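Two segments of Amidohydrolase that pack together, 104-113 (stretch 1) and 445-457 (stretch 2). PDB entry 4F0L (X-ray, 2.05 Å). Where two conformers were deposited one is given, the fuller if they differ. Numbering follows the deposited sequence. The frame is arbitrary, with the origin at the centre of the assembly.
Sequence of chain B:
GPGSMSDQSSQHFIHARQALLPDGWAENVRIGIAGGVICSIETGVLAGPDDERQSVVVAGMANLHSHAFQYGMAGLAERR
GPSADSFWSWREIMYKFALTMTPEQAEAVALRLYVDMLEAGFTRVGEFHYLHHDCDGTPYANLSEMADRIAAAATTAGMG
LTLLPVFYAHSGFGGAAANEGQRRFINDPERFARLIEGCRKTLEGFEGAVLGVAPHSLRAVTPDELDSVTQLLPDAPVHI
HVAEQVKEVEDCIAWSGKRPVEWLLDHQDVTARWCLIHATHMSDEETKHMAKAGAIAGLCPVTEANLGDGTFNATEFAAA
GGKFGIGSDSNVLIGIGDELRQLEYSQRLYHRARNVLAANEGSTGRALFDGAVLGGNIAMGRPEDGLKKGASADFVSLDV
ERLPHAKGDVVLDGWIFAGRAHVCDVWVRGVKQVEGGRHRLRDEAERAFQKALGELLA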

ATOM      1  N   GLU B 104      32.050  -3.100  -2.993  1.00 23.20           N
ATOM      2  CA  GLU B 104      31.888  -2.372  -1.748  0.50 23.00           C
ATOM      3  C   GLU B 104      30.494  -1.753  -1.682  1.00 22.44           C
ATOM      4  O   GLU B 104      29.807  -1.816  -0.655  1.00 21.61           O
ATOM      5  CB  GLU B 104      32.959  -1.274  -1.651  0.50 24.23           C
ATOM      6  CG  GLU B 104      34.396  -1.784  -1.503  0.50 24.86           C
ATOM      7  CD  GLU B 104      35.073  -2.235  -2.804  0.50 25.02           C
ATOM      8  OE1 GLU B 104      34.533  -2.076  -3.934  0.50 23.56           O
ATOM      9  OE2 GLU B 104      36.199  -2.763  -2.675  0.50 26.32           O
ATOM     10  N   GLN B 105      30.072  -1.143  -2.788  1.00 22.18           N
ATOM     11  CA  GLN B 105      28.732  -0.530  -2.840  1.00 21.74           C
ATOM     12  C   GLN B 105      27.637  -1.593  -2.758  1.00 20.53           C
ATOM     13  O   GLN B 105      26.632  -1.407  -2.074  1.00 20.50           O
ATOM     14  CB  GLN B 105      28.554   0.321  -4.101  1.00 22.09           C
ATOM     15  CG  GLN B 105      29.407   1.574  -4.116  1.00 22.79           C
ATOM     16  CD  GLN B 105      29.529   2.189  -5.485  1.00 23.00           C
ATOM     17  OE1 GLN B 105      29.193   1.562  -6.502  1.00 22.02           O
ATOM     18  NE2 GLN B 105      30.039   3.415  -5.524  1.00 23.46           N
ATOM     19  N   ALA B 106      27.842  -2.705  -3.437  1.00 19.64           N
ATOM     20  CA  ALA B 106      26.861  -3.764  -3.440  1.00 18.83           C
ATOM     21  C   ALA B 106      26.655  -4.323  -2.032  1.00 18.31           C
ATOM     22  O   ALA B 106      25.536  -4.630  -1.660  1.00 17.66           O
ATOM     23  CB  ALA B 106      27.272  -4.865  -4.380  1.00 18.26           C
ATOM     24  N   GLU B 107      27.719  -4.417  -1.250  1.00 18.21           N
ATOM     25  CA  GLU B 107      27.586  -4.908   0.114  1.00 18.03           C
ATOM     26  C   GLU B 107      26.799  -3.929   0.974  1.00 17.60           C
ATOM     27  O   GLU B 107      25.952  -4.339   1.767  1.00 17.53           O
ATOM     28  CB  GLU B 107      28.947  -5.164   0.751  1.00 18.49           C
ATOM     29  CG  GLU B 107      28.838  -5.875   2.105  1.00 18.66           C
ATOM     30  CD  GLU B 107      30.171  -6.219   2.761  1.00 20.17           C
ATOM     31  OE1 GLU B 107      31.215  -6.217   2.076  1.00 20.88           O
ATOM     32  OE2 GLU B 107      30.161  -6.510   3.978  1.00 19.97           O
ATOM     33  N   ALA B 108      27.107  -2.634   0.839  1.00 17.47           N
ATOM     34  CA  ALA B 108      26.405  -1.570   1.573  1.00 16.77           C
ATOM     35  C   ALA B 108      24.922  -1.502   1.261  1.00 15.89           C
ATOM     36  O   ALA B 108      24.087  -1.406   2.178  1.00 16.53           O
ATOM     37  CB  ALA B 108      27.044  -0.217   1.299  1.00 17.39           C
ATOM     38  N   VAL B 109      24.581  -1.552  -0.018  1.00 15.27           N
ATOM     39  CA  VAL B 109      23.194  -1.588  -0.457  1.00 14.23           C
ATOM     40  C   VAL B 109      22.454  -2.842   0.052  1.00 13.74           C
ATOM     41  O   VAL B 109      21.355  -2.730   0.613  1.00 12.79           O
ATOM     42  CB  VAL B 109      23.090  -1.492  -1.976  1.00 14.32           C
ATOM     43  CG1 VAL B 109      21.654  -1.691  -2.438  1.00 13.64           C
ATOM     44  CG2 VAL B 109      23.647  -0.139  -2.448  1.00 14.57           C
ATOM     45  N   ALA B 110      23.062  -4.018  -0.137  1.00 13.45           N
ATOM     46  CA  ALA B 110      22.443  -5.258   0.338  1.00 13.09           C
ATOM     47  C   ALA B 110      22.252  -5.256   1.856  1.00 12.94           C
ATOM     48  O   ALA B 110      21.234  -5.700   2.353  1.00 13.19           O
ATOM     49  CB  ALA B 110      23.285  -6.453  -0.080  1.00 12.65           C
ATOM     50  N   LEU B 111      23.234  -4.769   2.597  1.00 13.78           N
ATOM     51  CA  LEU B 111      23.068  -4.693   4.046  1.00 14.00           C
ATOM     52  C   LEU B 111      21.868  -3.846   4.431  1.00 14.29           C
ATOM     53  O   LEU B 111      21.014  -4.298   5.229  1.00 14.77           O
ATOM     54  CB  LEU B 111      24.341  -4.218   4.762  1.00 14.36           C
ATOM     55  CG  LEU B 111      24.210  -4.017   6.283  1.00 14.62           C
ATOM     56  CD1 LEU B 111      23.835  -5.313   6.971  1.00 14.14           C
ATOM     57  CD2 LEU B 111      25.486  -3.420   6.885  1.00 15.00           C
ATOM     58  N   ARG B 112      21.755  -2.644   3.865  1.00 14.36           N
ATOM     59  CA  ARG B 112      20.674  -1.750   4.264  1.00 14.35           C
ATOM     60  C   ARG B 112      19.316  -2.308   3.846  1.00 13.58           C
ATOM     61  O   ARG B 112      18.326  -2.136   4.555  1.00 13.12           O
ATOM     62  CB  ARG B 112      20.886  -0.348   3.696  1.00 15.17           C
ATOM     63  CG  ARG B 112      19.902   0.690   4.179  1.00 15.54           C
ATOM     64  CD  ARG B 112      20.014   0.891   5.696  1.00 16.17           C
ATOM     65  NE  ARG B 112      18.976   1.753   6.274  1.00 16.44           N
ATOM     66  CZ  ARG B 112      17.728   1.357   6.583  1.00 16.18           C
ATOM     67  NH1 ARG B 112      17.320   0.118   6.393  1.00 15.59           N
ATOM     68  NH2 ARG B 112      16.881   2.229   7.088  1.00 16.07           N
ATOM     69  N   LEU B 113      19.278  -2.977   2.707  1.00 13.23           N
ATOM     70  CA  LEU B 113      18.082  -3.715   2.287  1.00 13.06           C
ATOM     71  C   LEU B 113      17.672  -4.824   3.247  1.00 13.17           C
ATOM     72  O   LEU B 113      16.486  -4.951   3.621  1.00 13.55           O
ATOM     73  CB  LEU B 113      18.315  -4.336   0.933  1.00 12.58           C
ATOM     74  CG  LEU B 113      17.224  -5.313   0.497  1.00 12.37           C
ATOM     75  CD1 LEU B 113      15.865  -4.634   0.435  1.00 12.19           C
ATOM     76  CD2 LEU B 113      17.589  -6.037  -0.823  1.00 12.14           C
ATOM     77  N   ALA B 445      24.235   0.986   9.116  1.00 19.97           N
ATOM     78  CA  ALA B 445      23.941   0.513   7.763  1.00 18.83           C
ATOM     79  C   ALA B 445      23.483   1.653   6.870  1.00 18.99           C
ATOM     80  O   ALA B 445      23.890   1.749   5.704  1.00 18.93           O
ATOM     81  CB  ALA B 445      22.908  -0.597   7.785  1.00 16.82           C
ATOM     82  N   GLU B 446      22.642   2.528   7.418  1.00 19.84           N
ATOM     83  CA  GLU B 446      22.155   3.699   6.677  1.00 20.19           C
ATOM     84  C   GLU B 446      23.256   4.664   6.249  1.00 21.89           C
ATOM     85  O   GLU B 446      23.247   5.174   5.109  1.00 21.30           O
ATOM     86  CB  GLU B 446      21.111   4.438   7.513  1.00 20.64           C
ATOM     87  CG  GLU B 446      20.519   5.664   6.848  1.00 21.41           C
ATOM     88  CD  GLU B 446      19.718   5.349   5.594  1.00 20.40           C
ATOM     89  OE1 GLU B 446      19.518   4.169   5.217  1.00 18.21           O
ATOM     90  OE2 GLU B 446      19.287   6.323   4.962  1.00 21.82           O
ATOM     91  N   ARG B 447      24.176   4.966   7.159  1.00 23.84           N
ATOM     92  CA  ARG B 447      25.294   5.862   6.792  1.00 25.89           C
ATOM     93  C   ARG B 447      26.075   5.289   5.618  1.00 24.43           C
ATOM     94  O   ARG B 447      26.409   6.005   4.681  1.00 24.43           O
ATOM     95  CB  ARG B 447      26.229   6.132   7.966  1.00 28.84           C
ATOM     96  CG  ARG B 447      25.713   7.161   8.940  1.00 32.12           C
ATOM     97  CD  ARG B 447      26.766   7.517  10.018  1.00 36.13           C
ATOM     98  NE  ARG B 447      26.925   6.438  11.018  1.00 38.29           N
ATOM     99  CZ  ARG B 447      26.172   6.281  12.119  1.00 39.60           C
ATOM    100  NH1 ARG B 447      26.393   5.259  12.945  1.00 40.59           N
ATOM    101  NH2 ARG B 447      25.219   7.152  12.429  1.00 40.89           N
ATOM    102  N   ALA B 448      26.372   3.998   5.663  1.00 22.98           N
ATOM    103  CA  ALA B 448      27.113   3.376   4.573  1.00 22.78           C
ATOM    104  C   ALA B 448      26.274   3.366   3.268  1.00 21.89           C
ATOM    105  O   ALA B 448      26.799   3.603   2.177  1.00 22.19           O
ATOM    106  CB  ALA B 448      27.551   1.971   4.973  1.00 21.84           C
ATOM    107  N   PHE B 449      24.972   3.128   3.395  1.00 21.00           N
ATOM    108  CA  PHE B 449      24.075   3.156   2.246  1.00 20.84           C
ATOM    109  C   PHE B 449      24.032   4.537   1.581  1.00 22.01           C
ATOM    110  O   PHE B 449      24.123   4.621   0.362  1.00 21.94           O
ATOM    111  CB  PHE B 449      22.671   2.724   2.673  1.00 20.51           C
ATOM    112  CG  PHE B 449      21.637   2.819   1.593  1.00 20.57           C
ATOM    113  CD1 PHE B 449      21.714   2.038   0.450  1.00 20.14           C
ATOM    114  CD2 PHE B 449      20.566   3.697   1.725  1.00 21.63           C
ATOM    115  CE1 PHE B 449      20.763   2.132  -0.556  1.00 20.03           C
ATOM    116  CE2 PHE B 449      19.611   3.786   0.719  1.00 21.54           C
ATOM    117  CZ  PHE B 449      19.713   2.999  -0.423  1.00 20.90           C
ATOM    118  N   GLN B 450      23.907   5.606   2.368  1.00 23.47           N
ATOM    119  CA  GLN B 450      23.840   6.975   1.806  1.00 25.31           C
ATOM    120  C   GLN B 450      25.159   7.343   1.108  1.00 26.73           C
ATOM    121  O   GLN B 450      25.141   7.976   0.053  1.00 26.62           O
ATOM    122  CB  GLN B 450      23.495   8.030   2.867  1.00 26.35           C
ATOM    123  CG  GLN B 450      22.083   7.903   3.444  1.00 25.84           C
ATOM    124  CD  GLN B 450      21.012   8.103   2.389  1.00 25.31           C
ATOM    125  OE1 GLN B 450      21.230   8.803   1.417  1.00 26.23           O
ATOM    126  NE2 GLN B 450      19.877   7.461   2.561  1.00 24.22           N
ATOM    127  N   LYS B 451      26.284   6.878   1.651  1.00 27.99           N
ATOM    128  CA  LYS B 451      27.578   7.088   0.996  1.00 29.57           C
ATOM    129  C   LYS B 451      27.594   6.397  -0.371  1.00 28.82           C
ATOM    130  O   LYS B 451      27.876   7.037  -1.385  1.00 30.09           O
ATOM    131  CB  LYS B 451      28.707   6.587   1.893  1.00 31.04           C
ATOM    132  CG  LYS B 451      30.124   6.943   1.443  1.00 33.50           C
ATOM    133  CD  LYS B 451      31.145   6.431   2.473  1.00 34.94           C
ATOM    134  CE  LYS B 451      32.575   6.265   1.919  1.00 36.86           C
ATOM    135  NZ  LYS B 451      33.518   7.386   2.224  1.00 39.19           N
ATOM    136  N   ALA B 452      27.212   5.121  -0.420  1.00 27.03           N
ATOM    137  CA  ALA B 452      27.156   4.390  -1.696  1.00 27.18           C
ATOM    138  C   ALA B 452      26.187   5.035  -2.716  1.00 28.65           C
ATOM    139  O   ALA B 452      26.507   5.180  -3.896  1.00 30.56           O
ATOM    140  CB  ALA B 452      26.817   2.914  -1.478  1.00 24.82           C
ATOM    141  N   LEU B 453      25.025   5.466  -2.252  1.00 29.28           N
ATOM    142  CA  LEU B 453      24.045   6.124  -3.115  1.00 30.10           C
ATOM    143  C   LEU B 453      24.622   7.405  -3.742  1.00 32.39           C
ATOM    144  O   LEU B 453      24.512   7.623  -4.965  1.00 31.52           O
ATOM    145  CB  LEU B 453      22.759   6.407  -2.305  1.00 30.49           C
ATOM    146  CG  LEU B 453      21.447   6.505  -3.094  1.00 31.46           C
ATOM    147  CD1 LEU B 453      21.323   5.368  -4.110  1.00 30.66           C
ATOM    148  CD2 LEU B 453      20.242   6.514  -2.148  1.00 30.18           C
ATOM    149  N   GLY B 454      25.231   8.243  -2.903  1.00 33.22           N
ATOM    150  CA  GLY B 454      25.887   9.441  -3.359  1.00 35.49           C
ATOM    151  C   GLY B 454      26.889   9.149  -4.454  1.00 36.82           C
ATOM    152  O   GLY B 454      26.928   9.860  -5.453  1.00 38.47           O
ATOM    153  N   GLU B 455      27.694   8.099  -4.276  1.00 36.56           N
ATOM    154  CA  GLU B 455      28.678   7.722  -5.284  1.00 37.82           C
ATOM    155  C   GLU B 455      27.982   7.320  -6.591  1.00 39.14           C
ATOM    156  O   GLU B 455      28.376   7.743  -7.674  1.00 42.89           O
ATOM    157  CB  GLU B 455      29.582   6.598  -4.783  1.00 36.47           C
ATOM    158  CG  GLU B 455      30.533   7.017  -3.660  1.00 37.10           C
ATOM    159  CD  GLU B 455      31.043   5.855  -2.826  1.00 36.23           C
ATOM    160  OE1 GLU B 455      30.660   4.692  -3.086  1.00 36.32           O
ATOM    161  OE2 GLU B 455      31.830   6.095  -1.895  1.00 36.76           O
ATOM    162  N   LEU B 456      26.934   6.521  -6.478  1.00 39.12           N
ATOM    163  CA  LEU B 456      26.239   5.992  -7.658  1.00 38.18           C
ATOM    164  C   LEU B 456      25.468   7.055  -8.449  1.00 40.24           C
ATOM    165  O   LEU B 456      25.393   6.970  -9.680  1.00 39.65           O
ATOM    166  CB  LEU B 456      25.308   4.874  -7.239  1.00 35.89           C
ATOM    167  CG  LEU B 456      26.002   3.578  -6.807  1.00 34.35           C
ATOM    168  CD1 LEU B 456      25.093   2.737  -5.941  1.00 31.53           C
ATOM    169  CD2 LEU B 456      26.403   2.800  -8.039  1.00 35.06           C
ATOM    170  N   LEU B 457      24.925   8.051  -7.742  1.00 40.86           N
ATOM    171  CA  LEU B 457      24.107   9.106  -8.346  1.00 43.36           C
ATOM    172  C   LEU B 457      24.881  10.382  -8.717  1.00 47.45           C
ATOM    173  O   LEU B 457      24.290  11.314  -9.266  1.00 48.57           O
ATOM    174  CB  LEU B 457      22.982   9.507  -7.396  1.00 41.85           C
ATOM    175  CG  LEU B 457      21.985   8.394  -7.093  1.00 40.79           C
ATOM    176  CD1 LEU B 457      21.043   8.841  -6.002  1.00 41.40           C
ATOM    177  CD2 LEU B 457      21.200   7.953  -8.322  1.00 40.56           C
TER
HETATM  178  O   HOH W   1      25.070  -0.482   4.592  1.00 15.78           O

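Two helical segments, more than 330 residues apart in sequence, pack here with their axes 8.4 Å apart at closest approach and their N-to-C directions at 134°, so the two helices cross obliquely, running in broadly opposing senses. Three pairs of CA atoms, those of Gln105 and Ala452, Ala108 and Phe449, and Arg112 and Ala445, each lie 5.3 Å apart, which sets the register.

The apolar contacts are built around alanine. Ala108 points its CB toward the other helix, where that atom lies 4.2 Å from CB of Ala452 and 4.3 Å from CB of Ala448. A methyl group suits this position because it fills the narrow gap while letting the backbones come near: the same CB of Ala108 is only 3.9 Å from the carbonyl O of Ala448. Ala445 repeats the theme from stretch 2, its CB meeting CD2 of Leu111 at 3.9 Å. Leu111 leaves its helix sideways, and its longer side chain brings the end nearer to make this contact. Phe449 also leaves sideways, and its ring reaches Val109, with CD1 4.1 Å from CG2 of Val109. The branched valine offers a compact apolar surface to the ring, while CB of Phe449 packs 3.7 Å from CB of Arg112.

Polar side chains complete the contact near both ends of the apolar contacts. Gln105 directs NE2 to OE1 of Glu455 in a hydrogen bond of 2.8 Å, with an N-H...O angle of 176°, almost perfectly straight. Its aliphatic part is useful as well: CG of Gln105 rests 3.9 Å from CB of Ala452, so one residue combines apolar packing with an amide donor at its tip.

Arg112 plays a comparable double role. Its CD lies 3.9 Å from CB of Ala445, and its NE forms a salt bridge to OE1 of Glu446 at 2.7 Å. The carboxylate oxygen sits at the edge of the guanidinium, near its plane, but the N-H...O angle of 130° makes the hydrogen bond within the salt bridge weak despite its short length. The other oxygen, OE2 of Glu446, accepts a 2.7 Å hydrogen bond from NE2 of Gln450, one turn along the same helix, which helps to hold the carboxylate.

A single water bridges the backbones, donating to O of Ala108 and to O of Ala445, each 2.8 Å from the water O. Both carbonyls also accept helical hydrogen bonds, so the water links the helices without disrupting either.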